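PDB 3OOX: putative 2OG-Fe(II) oxygenase family protein, which probably acts as an iron(II)- and 2-oxoglutarate-dependent oxygenase, perhaps one that forms ethylene from 2-oxoglutarate while oxidising L-arginine. Local coordinates for residues A[41-46]-A[135-140]; A[56-59]-A[65-68]; A[207-210]-A[216-219]. All blocks are in the same frame, centred on the assembly; numbering follows the deposited sequence.

Interaction 1. Residues A[41-46]-A[135-140]; sequences YDLDQA and YNSLDG. With EDO (1,2-ethanediol), chain E.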
ATOM      1  N   TYR A  41       5.063  12.268  10.822  1.00 26.22           N
ATOM      2  CA  TYR A  41       6.151  11.509  10.165  1.00 25.29           C
ATOM      3  C   TYR A  41       7.319  12.444   9.924  1.00 28.54           C
ATOM      4  O   TYR A  41       7.164  13.675   9.933  1.00 29.14           O
ATOM      5  CB  TYR A  41       5.706  10.808   8.874  1.00 26.15           C
ATOM      6  CG  TYR A  41       5.000  11.650   7.806  1.00 24.02           C
ATOM      7  CD1 TYR A  41       5.625  12.740   7.200  1.00 24.67           C
ATOM      8  CD2 TYR A  41       3.713  11.318   7.381  1.00 21.19           C
ATOM      9  CE1 TYR A  41       4.984  13.480   6.198  1.00 25.74           C
ATOM     10  CE2 TYR A  41       3.068  12.048   6.383  1.00 25.14           C
ATOM     11  CZ  TYR A  41       3.707  13.124   5.791  1.00 24.84           C
ATOM     12  OH  TYR A  41       3.059  13.847   4.798  1.00 24.53           O
ATOM     13  N   ASP A  42       8.496  11.870   9.714  1.00 30.87           N
ATOM     14  CA  ASP A  42       9.693  12.698   9.552  1.00 32.22           C
ATOM     15  C   ASP A  42      10.150  12.791   8.108  1.00 31.73           C
ATOM     16  O   ASP A  42      11.221  13.357   7.837  1.00 31.96           O
ATOM     17  CB  ASP A  42      10.829  12.212  10.478  1.00 34.14           C
ATOM     18  CG  ASP A  42      11.318  10.834  10.143  1.00 35.80           C
ATOM     19  OD1 ASP A  42      10.656  10.127   9.353  1.00 32.68           O
ATOM     20  OD2 ASP A  42      12.380  10.443  10.694  1.00 39.59           O
ATOM     21  N   LEU A  43       9.333  12.258   7.186  1.00 28.28           N
ATOM     22  CA  LEU A  43       9.629  12.327   5.760  0.50 27.19           C
ATOM     23  C   LEU A  43       9.643  13.781   5.336  1.00 27.85           C
ATOM     24  O   LEU A  43       8.800  14.543   5.744  1.00 27.59           O
ATOM     25  CB  LEU A  43       8.574  11.598   4.929  0.50 26.49           C
ATOM     26  CG  LEU A  43       8.562  10.072   4.882  0.50 25.50           C
ATOM     27  CD1 LEU A  43       8.180   9.443   6.223  0.50 30.71           C
ATOM     28  CD2 LEU A  43       7.562   9.679   3.794  0.50 26.27           C
ATOM     29  N   ASP A  44      10.603  14.144   4.506  1.00 28.97           N
ATOM     30  CA  ASP A  44      10.717  15.504   3.992  1.00 28.16           C
ATOM     31  C   ASP A  44       9.513  15.815   3.095  1.00 28.78           C
ATOM     32  O   ASP A  44       9.408  15.255   1.987  1.00 29.40           O
ATOM     33  CB  ASP A  44      12.025  15.600   3.196  1.00 30.70           C
ATOM     34  CG  ASP A  44      12.318  16.991   2.673  1.00 32.47           C
ATOM     35  OD1 ASP A  44      11.408  17.845   2.574  1.00 35.92           O
ATOM     36  OD2 ASP A  44      13.503  17.211   2.349  1.00 43.14           O
ATOM     37  N   GLN A  45       8.626  16.694   3.564  1.00 28.72           N
ATOM     38  CA  GLN A  45       7.413  17.016   2.802  1.00 27.93           C
ATOM     39  C   GLN A  45       7.687  17.643   1.444  1.00 30.99           C
ATOM     40  O   GLN A  45       6.978  17.383   0.467  1.00 27.63           O
ATOM     41  CB  GLN A  45       6.471  17.896   3.600  1.00 28.40           C
ATOM     42  CG  GLN A  45       5.071  18.006   3.012  1.00 29.46           C
ATOM     43  CD  GLN A  45       4.366  16.668   3.033  1.00 30.37           C
ATOM     44  OE1 GLN A  45       4.309  16.024   4.079  1.00 26.68           O
ATOM     45  NE2 GLN A  45       3.820  16.247   1.892  1.00 26.08           N
ATOM     46  N   ALA A  46       8.709  18.489   1.344  1.00 29.29           N
ATOM     47  CA  ALA A  46       9.045  19.025   0.037  1.00 29.74           C
ATOM     48  C   ALA A  46       9.424  17.949  -0.995  1.00 28.41           C
ATOM     49  O   ALA A  46       9.094  18.067  -2.174  1.00 29.28           O
ATOM     50  CB  ALA A  46      10.172  20.080   0.184  1.00 32.08           C
ATOM     51  N   TYR A 135       9.662   6.088  -3.166  1.00 19.03           N
ATOM     52  CA  TYR A 135       9.678   4.618  -3.034  1.00 18.32           C
ATOM     53  C   TYR A 135      10.531   4.216  -1.814  1.00 17.26           C
ATOM     54  O   TYR A 135      10.082   3.519  -0.907  1.00 17.68           O
ATOM     55  CB  TYR A 135      10.223   3.972  -4.316  1.00 17.03           C
ATOM     56  CG  TYR A 135      10.263   2.453  -4.331  1.00 18.73           C
ATOM     57  CD1 TYR A 135      11.167   1.750  -3.537  1.00 17.87           C
ATOM     58  CD2 TYR A 135       9.362   1.713  -5.089  1.00 17.32           C
ATOM     59  CE1 TYR A 135      11.214   0.399  -3.532  1.00 17.67           C
ATOM     60  CE2 TYR A 135       9.388   0.302  -5.089  1.00 16.35           C
ATOM     61  CZ  TYR A 135      10.328  -0.347  -4.284  1.00 16.15           C
ATOM     62  OH  TYR A 135      10.344  -1.711  -4.236  1.00 16.62           O
ATOM     63  N   ASN A 136      11.753   4.727  -1.805  1.00 18.43           N
ATOM     64  CA  ASN A 136      12.680   4.330  -0.748  1.00 18.29           C
ATOM     65  C   ASN A 136      12.332   4.953   0.596  1.00 18.58           C
ATOM     66  O   ASN A 136      12.536   4.328   1.650  1.00 18.89           O
ATOM     67  CB  ASN A 136      14.115   4.670  -1.185  1.00 18.89           C
ATOM     68  CG  ASN A 136      14.597   3.777  -2.331  1.00 22.99           C
ATOM     69  OD1 ASN A 136      15.012   4.290  -3.388  1.00 32.70           O
ATOM     70  ND2 ASN A 136      14.505   2.467  -2.153  1.00 18.76           N
ATOM     71  N   SER A 137      11.779   6.162   0.590  1.00 18.48           N
ATOM     72  CA  SER A 137      11.325   6.793   1.810  0.50 18.47           C
ATOM     73  C   SER A 137      10.167   6.044   2.473  1.00 18.80           C
ATOM     74  O   SER A 137      10.138   5.862   3.683  1.00 19.70           O
ATOM     75  CB  SER A 137      10.900   8.219   1.500  0.50 20.56           C
ATOM     76  OG  SER A 137      10.407   8.831   2.652  0.50 22.23           O
ATOM     77  N   LEU A 138       9.192   5.643   1.660  1.00 17.82           N
ATOM     78  CA  LEU A 138       8.055   4.892   2.199  1.00 16.63           C
ATOM     79  C   LEU A 138       8.477   3.476   2.603  1.00 15.78           C
ATOM     80  O   LEU A 138       7.959   2.932   3.576  1.00 18.03           O
ATOM     81  CB  LEU A 138       6.910   4.893   1.198  1.00 16.75           C
ATOM     82  CG  LEU A 138       6.218   6.250   1.064  1.00 16.35           C
ATOM     83  CD1 LEU A 138       5.265   6.258  -0.137  1.00 18.52           C
ATOM     84  CD2 LEU A 138       5.479   6.647   2.328  1.00 20.67           C
ATOM     85  N   ASP A 139       9.400   2.879   1.847  1.00 17.29           N
ATOM     86  CA  ASP A 139       9.938   1.549   2.198  1.00 17.59           C
ATOM     87  C   ASP A 139      10.631   1.642   3.562  1.00 17.11           C
ATOM     88  O   ASP A 139      10.481   0.750   4.412  1.00 17.40           O
ATOM     89  CB  ASP A 139      10.923   1.027   1.132  1.00 16.89           C
ATOM     90  CG  ASP A 139      11.172  -0.451   1.245  1.00 15.39           C
ATOM     91  OD1 ASP A 139      10.213  -1.214   1.488  1.00 18.05           O
ATOM     92  OD2 ASP A 139      12.344  -0.872   1.063  1.00 20.75           O
ATOM     93  N   GLY A 140      11.373   2.730   3.755  1.00 17.59           N
ATOM     94  CA  GLY A 140      12.036   2.943   5.073  1.00 20.16           C
ATOM     95  C   GLY A 140      11.090   3.126   6.246  1.00 17.82           C
ATOM     96  O   GLY A 140      11.279   2.557   7.327  1.00 18.58           O
TER
HETATM   97  C1  EDO E 320      14.510   7.035  12.970  1.00 31.34           C
HETATM   98  O1  EDO E 320      15.418   6.955  11.864  1.00 41.87           O
HETATM   99  C2  EDO E 320      13.745   8.350  12.912  1.00 36.97           C
HETATM  100  O2  EDO E 320      12.916   8.369  11.731  1.00 31.29           O

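Interaction 2. Residues A[56-59]-A[65-68]; sequences KAFF and TKKQ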
ATOM      1  N   LYS A  56       1.902  14.138 -11.195  1.00 23.03           N
ATOM      2  CA  LYS A  56       0.918  15.013 -11.842  1.00 23.51           C
ATOM      3  C   LYS A  56       1.388  15.420 -13.239  1.00 24.54           C
ATOM      4  O   LYS A  56       0.613  15.442 -14.190  1.00 25.36           O
ATOM      5  CB  LYS A  56       0.639  16.256 -10.993  1.00 25.66           C
ATOM      6  CG  LYS A  56      -0.049  16.014  -9.646  1.00 26.20           C
ATOM      7  CD  LYS A  56      -0.175  17.290  -8.829  1.00 28.70           C
ATOM      8  CE  LYS A  56      -1.077  17.075  -7.615  1.00 33.19           C
ATOM      9  NZ  LYS A  56      -1.074  18.272  -6.719  1.00 31.22           N
ATOM     10  N   ALA A  57       2.669  15.728 -13.369  1.00 26.18           N
ATOM     11  CA  ALA A  57       3.239  16.119 -14.651  1.00 26.63           C
ATOM     12  C   ALA A  57       3.203  14.971 -15.651  1.00 25.76           C
ATOM     13  O   ALA A  57       2.836  15.154 -16.816  1.00 26.13           O
ATOM     14  CB  ALA A  57       4.701  16.627 -14.453  1.00 26.86           C
ATOM     15  N   PHE A  58       3.532  13.769 -15.180  1.00 24.07           N
ATOM     16  CA  PHE A  58       3.449  12.602 -16.050  1.00 23.33           C
ATOM     17  C   PHE A  58       2.020  12.388 -16.598  1.00 22.21           C
ATOM     18  O   PHE A  58       1.823  12.182 -17.805  1.00 22.26           O
ATOM     19  CB  PHE A  58       3.916  11.304 -15.371  1.00 22.27           C
ATOM     20  CG  PHE A  58       3.617  10.106 -16.219  1.00 19.70           C
ATOM     21  CD1 PHE A  58       4.416   9.790 -17.299  1.00 21.09           C
ATOM     22  CD2 PHE A  58       2.478   9.343 -15.998  1.00 21.69           C
ATOM     23  CE1 PHE A  58       4.137   8.737 -18.127  1.00 22.11           C
ATOM     24  CE2 PHE A  58       2.178   8.294 -16.853  1.00 19.51           C
ATOM     25  CZ  PHE A  58       2.990   7.993 -17.911  1.00 21.27           C
ATOM     26  N   PHE A  59       1.041  12.409 -15.695  1.00 22.96           N
ATOM     27  CA  PHE A  59      -0.342  12.129 -16.094  1.00 21.42           C
ATOM     28  C   PHE A  59      -0.942  13.227 -16.966  1.00 21.93           C
ATOM     29  O   PHE A  59      -1.888  12.983 -17.719  1.00 22.85           O
ATOM     30  CB  PHE A  59      -1.242  11.884 -14.866  1.00 21.58           C
ATOM     31  CG  PHE A  59      -0.953  10.574 -14.147  1.00 20.11           C
ATOM     32  CD1 PHE A  59      -0.995   9.373 -14.849  1.00 20.57           C
ATOM     33  CD2 PHE A  59      -0.662  10.560 -12.801  1.00 22.07           C
ATOM     34  CE1 PHE A  59      -0.736   8.163 -14.206  1.00 19.81           C
ATOM     35  CE2 PHE A  59      -0.407   9.350 -12.149  1.00 18.09           C
ATOM     36  CZ  PHE A  59      -0.429   8.162 -12.870  1.00 18.57           C
ATOM     37  N   THR A  65       1.863   9.769 -25.606  1.00 26.40           N
ATOM     38  CA  THR A  65       3.156   9.856 -24.962  1.00 25.27           C
ATOM     39  C   THR A  65       3.169   8.892 -23.755  1.00 23.55           C
ATOM     40  O   THR A  65       4.127   8.145 -23.530  1.00 23.84           O
ATOM     41  CB  THR A  65       3.439  11.302 -24.486  1.00 26.74           C
ATOM     42  OG1 THR A  65       3.346  12.197 -25.613  1.00 28.52           O
ATOM     43  CG2 THR A  65       4.814  11.412 -23.821  1.00 29.69           C
ATOM     44  N   LYS A  66       2.088   8.924 -22.987  1.00 22.94           N
ATOM     45  CA  LYS A  66       1.963   8.023 -21.832  1.00 22.55           C
ATOM     46  C   LYS A  66       1.970   6.563 -22.276  1.00 21.19           C
ATOM     47  O   LYS A  66       2.558   5.723 -21.596  1.00 21.28           O
ATOM     48  CB  LYS A  66       0.720   8.362 -20.989  1.00 21.63           C
ATOM     49  CG  LYS A  66       0.813   9.769 -20.341  1.00 23.52           C
ATOM     50  CD  LYS A  66      -0.354  10.113 -19.413  1.00 20.98           C
ATOM     51  CE  LYS A  66      -1.691  10.275 -20.128  1.00 22.14           C
ATOM     52  NZ  LYS A  66      -2.757  10.829 -19.221  1.00 23.87           N
ATOM     53  N   LYS A  67       1.350   6.264 -23.410  1.00 22.80           N
ATOM     54  CA  LYS A  67       1.201   4.874 -23.869  1.00 24.06           C
ATOM     55  C   LYS A  67       2.492   4.244 -24.403  1.00 22.96           C
ATOM     56  O   LYS A  67       2.547   3.037 -24.625  1.00 23.56           O
ATOM     57  CB  LYS A  67       0.067   4.759 -24.878  1.00 24.57           C
ATOM     58  CG  LYS A  67      -1.312   4.800 -24.184  1.00 27.16           C
ATOM     59  CD  LYS A  67      -2.452   4.651 -25.154  1.00 30.02           C
ATOM     60  CE  LYS A  67      -3.784   4.446 -24.416  1.00 33.85           C
ATOM     61  NZ  LYS A  67      -4.900   4.301 -25.419  1.00 36.38           N
ATOM     62  N   GLN A  68       3.525   5.057 -24.583  1.00 24.43           N
ATOM     63  CA  GLN A  68       4.854   4.527 -24.826  1.00 24.14           C
ATOM     64  C   GLN A  68       5.250   3.588 -23.702  1.00 24.33           C
ATOM     65  O   GLN A  68       6.058   2.676 -23.895  1.00 25.69           O
ATOM     66  CB  GLN A  68       5.871   5.665 -24.888  1.00 23.63           C
ATOM     67  CG  GLN A  68       5.711   6.571 -26.085  1.00 27.79           C
ATOM     68  CD  GLN A  68       6.690   7.731 -26.063  1.00 30.74           C
ATOM     69  OE1 GLN A  68       7.476   7.908 -26.998  1.00 32.80           O
ATOM     70  NE2 GLN A  68       6.638   8.535 -25.022  1.00 28.72           N
TER

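Interaction 3. Residues A[207-210]-A[216-219]; sequences GLEV and QWLP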
ATOM      1  N   GLY A 207     -12.222   9.865   1.503  1.00 27.85           N
ATOM      2  CA  GLY A 207     -13.274   8.836   1.418  1.00 27.81           C
ATOM      3  C   GLY A 207     -12.892   7.380   1.698  1.00 24.95           C
ATOM      4  O   GLY A 207     -13.643   6.444   1.367  1.00 25.22           O
ATOM      5  N   LEU A 208     -11.748   7.175   2.340  1.00 24.75           N
ATOM      6  CA  LEU A 208     -11.323   5.817   2.697  1.00 22.90           C
ATOM      7  C   LEU A 208     -12.182   5.279   3.823  1.00 24.14           C
ATOM      8  O   LEU A 208     -12.446   5.970   4.810  1.00 23.98           O
ATOM      9  CB  LEU A 208      -9.850   5.808   3.115  1.00 21.22           C
ATOM     10  CG  LEU A 208      -9.252   4.459   3.535  1.00 20.43           C
ATOM     11  CD1 LEU A 208      -9.185   3.402   2.400  1.00 21.61           C
ATOM     12  CD2 LEU A 208      -7.848   4.712   4.102  1.00 24.23           C
ATOM     13  N   GLU A 209     -12.648   4.038   3.673  1.00 22.69           N
ATOM     14  CA  GLU A 209     -13.425   3.390   4.694  1.00 21.41           C
ATOM     15  C   GLU A 209     -12.963   1.952   4.882  1.00 22.04           C
ATOM     16  O   GLU A 209     -12.578   1.299   3.913  1.00 23.66           O
ATOM     17  CB  GLU A 209     -14.894   3.396   4.324  1.00 22.44           C
ATOM     18  CG  GLU A 209     -15.455   4.803   4.099  1.00 26.36           C
ATOM     19  CD  GLU A 209     -16.956   4.832   3.912  1.00 29.41           C
ATOM     20  OE1 GLU A 209     -17.533   3.780   3.520  1.00 27.99           O
ATOM     21  OE2 GLU A 209     -17.565   5.931   4.140  1.00 32.01           O
ATOM     22  N   VAL A 210     -13.001   1.464   6.121  1.00 21.12           N
ATOM     23  CA  VAL A 210     -12.668   0.072   6.424  1.00 21.45           C
ATOM     24  C   VAL A 210     -13.915  -0.663   6.871  1.00 22.67           C
ATOM     25  O   VAL A 210     -14.715  -0.127   7.636  1.00 23.46           O
ATOM     26  CB  VAL A 210     -11.575  -0.050   7.511  1.00 19.70           C
ATOM     27  CG1 VAL A 210     -11.959   0.642   8.835  1.00 24.75           C
ATOM     28  CG2 VAL A 210     -11.170  -1.520   7.749  1.00 20.94           C
ATOM     29  N   GLN A 216     -20.221  -2.849   9.384  1.00 26.80           N
ATOM     30  CA  GLN A 216     -20.350  -1.394   9.204  1.00 27.29           C
ATOM     31  C   GLN A 216     -19.077  -0.847   8.565  1.00 25.92           C
ATOM     32  O   GLN A 216     -17.981  -1.302   8.885  1.00 25.45           O
ATOM     33  CB  GLN A 216     -20.592  -0.716  10.540  1.00 30.54           C
ATOM     34  CG  GLN A 216     -21.930  -1.064  11.130  1.00 32.46           C
ATOM     35  CD  GLN A 216     -22.318  -0.111  12.214  1.00 41.23           C
ATOM     36  OE1 GLN A 216     -22.804   0.984  11.937  1.00 41.56           O
ATOM     37  NE2 GLN A 216     -22.079  -0.506  13.461  1.00 37.23           N
ATOM     38  N   TRP A 217     -19.245   0.123   7.668  1.00 25.41           N
ATOM     39  CA  TRP A 217     -18.135   0.840   7.064  1.00 24.11           C
ATOM     40  C   TRP A 217     -17.741   2.010   7.972  1.00 24.83           C
ATOM     41  O   TRP A 217     -18.570   2.875   8.309  1.00 26.78           O
ATOM     42  CB  TRP A 217     -18.488   1.347   5.677  1.00 22.95           C
ATOM     43  CG  TRP A 217     -18.647   0.253   4.684  1.00 24.50           C
ATOM     44  CD1 TRP A 217     -19.813  -0.342   4.281  1.00 30.79           C
ATOM     45  CD2 TRP A 217     -17.587  -0.444   4.028  1.00 23.86           C
ATOM     46  NE1 TRP A 217     -19.541  -1.338   3.371  1.00 30.46           N
ATOM     47  CE2 TRP A 217     -18.181  -1.416   3.185  1.00 28.16           C
ATOM     48  CE3 TRP A 217     -16.194  -0.305   4.029  1.00 22.75           C
ATOM     49  CZ2 TRP A 217     -17.420  -2.276   2.381  1.00 28.61           C
ATOM     50  CZ3 TRP A 217     -15.434  -1.170   3.230  1.00 23.81           C
ATOM     51  CH2 TRP A 217     -16.053  -2.132   2.407  1.00 23.56           C
ATOM     52  N   LEU A 218     -16.473   2.015   8.364  1.00 24.74           N
ATOM     53  CA  LEU A 218     -15.920   3.041   9.243  1.00 26.23           C
ATOM     54  C   LEU A 218     -15.040   3.991   8.460  1.00 26.28           C
ATOM     55  O   LEU A 218     -14.108   3.535   7.796  1.00 24.10           O
ATOM     56  CB  LEU A 218     -15.089   2.389  10.336  1.00 26.72           C
ATOM     57  CG  LEU A 218     -15.736   1.281  11.161  1.00 29.68           C
ATOM     58  CD1 LEU A 218     -14.732   0.810  12.210  1.00 32.87           C
ATOM     59  CD2 LEU A 218     -17.043   1.700  11.792  1.00 37.96           C
ATOM     60  N   PRO A 219     -15.275   5.324   8.570  1.00 24.63           N
ATOM     61  CA  PRO A 219     -14.423   6.268   7.868  1.00 24.89           C
ATOM     62  C   PRO A 219     -13.012   6.340   8.464  1.00 26.65           C
ATOM     63  O   PRO A 219     -12.861   6.332   9.694  1.00 27.95           O
ATOM     64  CB  PRO A 219     -15.151   7.614   8.048  1.00 29.75           C
ATOM     65  CG  PRO A 219     -15.973   7.443   9.194  1.00 30.64           C
ATOM     66  CD  PRO A 219     -16.352   6.001   9.307  1.00 27.42           C
TER
HETATM   67  O   HOH W   1     -19.188   5.109   6.533  1.00 47.87           O

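Interaction 1. Residues A[41-46]-A[135-140]
Leu43 is the one residue of 41-46 that reaches helix 127-152 within 135-140, where it meets Ser137 and Leu138. The apolar part is a single meeting of branches: Leu43 CD2 lies 4.0 Å from Leu138 CD2, and the two side chains cross at about a right angle. Ser137, with OG anti to its backbone N (chi1 178°), has that oxygen beside CG and CD2 of Leu43, without a hydrogen bond between the segments. Leu43 and Ser137 are each modelled in two positions, and both contacts hold for the conformer described.

Polar bonds instead shape 41-46 itself. Tyr41 OH donates to Gln45 OE1 at 2.6 Å, in the carbonyl plane and on a lone pair, and Gln45 NE2 binds Asp49 one turn further on. Asp44 is the N-cap of helix 45-59, its OD1 accepting a weak, bent bond from Ala46 N (3.0 Å, 121°).

Leu43 also touches Met141 of the same helix, while Leu138 also touches Phe267 of the main sheet. The contact thus sets the loop leading into the capped start of helix 45-59, in the N-terminal region of this oxygenase family, against the long helix packed on its main beta-sheet.

Interaction 2. Residues A[56-59]-A[65-68]
Lys66 runs along the C-terminal end of helix 45-59, its methylenes against Phe58 and its ammonium group on the carbonyl of Phe59. Lys66 CG sits over one face of the Phe58 ring, 4.2 Å from the centroid and 29° off the normal, a CH-pi contact displaced toward CZ; Lys66 CB also approaches that atom, at 3.8 Å. Further out, Lys66 CD passes 3.4 Å from Phe58 O. Lys66 NZ then donates to Phe59 O at 2.8 Å, tilted 22° from the carbonyl plane.

A bend at chi3 (-67°) in the otherwise extended lysine chain turns its last carbons past the Phe58 carbonyl to the next one. The same nitrogen makes a salt bridge with Glu97 of strand 97-101, so this buried charge is shared between a carboxylate and the partial negative charge expected at a helix C terminus, which would probably help keep it protonated.

Around this first shell, the two phenylalanines brace each other: Phe58 CD2 lies 3.6 Å above the plane of the Phe59 ring, offset toward its rim, and Phe59 CE1 is at the edge of the Phe58 ring. Trp99 adds an edge-to-face contact to Phe58, Pro121 also touches that side chain, and Leu61 and Tyr79 pack on Lys66. Beyond Lys66, Gln68 NE2 bonds back to Thr65 O (2.9 Å) and to Glu123. The contact joins two consecutive helices across a short connection, a lysine of the second bonding to a C-terminal carbonyl of the first beside the edge of the main beta-sheet.

Interaction 3. Residues A[207-210]-A[216-219]
With CG anti to the carbonyl carbon (chi1 -58°) and the chain extended beyond it, Glu209 carries its carboxylate across to Trp217, where OE1 lies 3.4 Å from Trp217 CB. The indole has the same kind of first torsion, which brings its six-membered ring beside the other strand: Glu209 O is at the ring edge, near its plane, and CE3 is 3.7 Å from Val210 C. Carboxylate and ring planes are 27° apart. Arg249 links the two, forming a salt bridge with Glu209 OE1 and a cation-pi contact with Trp217, while a water donates to Trp217 O and, weakly, to Glu209 OE2. With an alanine here the carboxylate is gone, and Arg249 would probably lose its charged mate and be freer to turn beside the indole.

Val210 and Leu218 form the hydrogen-bonded antiparallel pair: Val210 N to Leu218 O and Leu218 N to Val210 O are both 2.9 Å, the second nearly straight at 174°. On their side of the sheet, Val210 CG1 packs 3.9 Å from Leu218 CB. Glu209 and Pro219 are the neighbouring non-hydrogen-bonded pair. This beta hairpin closes one side of a four-stranded antiparallel sheet, with 217-219 outermost and 208-211 between it and strand 248-250.

In the fold
From the N terminus, the chain leaves strand 35-39, passes through 41-46 and enters helix 45-59. Interaction 2 follows at the other end of that helix, closing a short turn to helix 63-66. It is nested inside the much longer loop of interaction 1, which closes only when helix 127-152 returns to 41-46. Their centres are about 24 Å apart, one just before the start of helix 45-59 and the other at its end. Interaction 3 comes later in series, a local hairpin in the 2OG-Fe(II) oxygenase region. Interaction 1 ties the loop before helix 45-59 to helix 127-152, interaction 2 ties two consecutive helices, and interaction 3 belongs to the smaller four-stranded sheet.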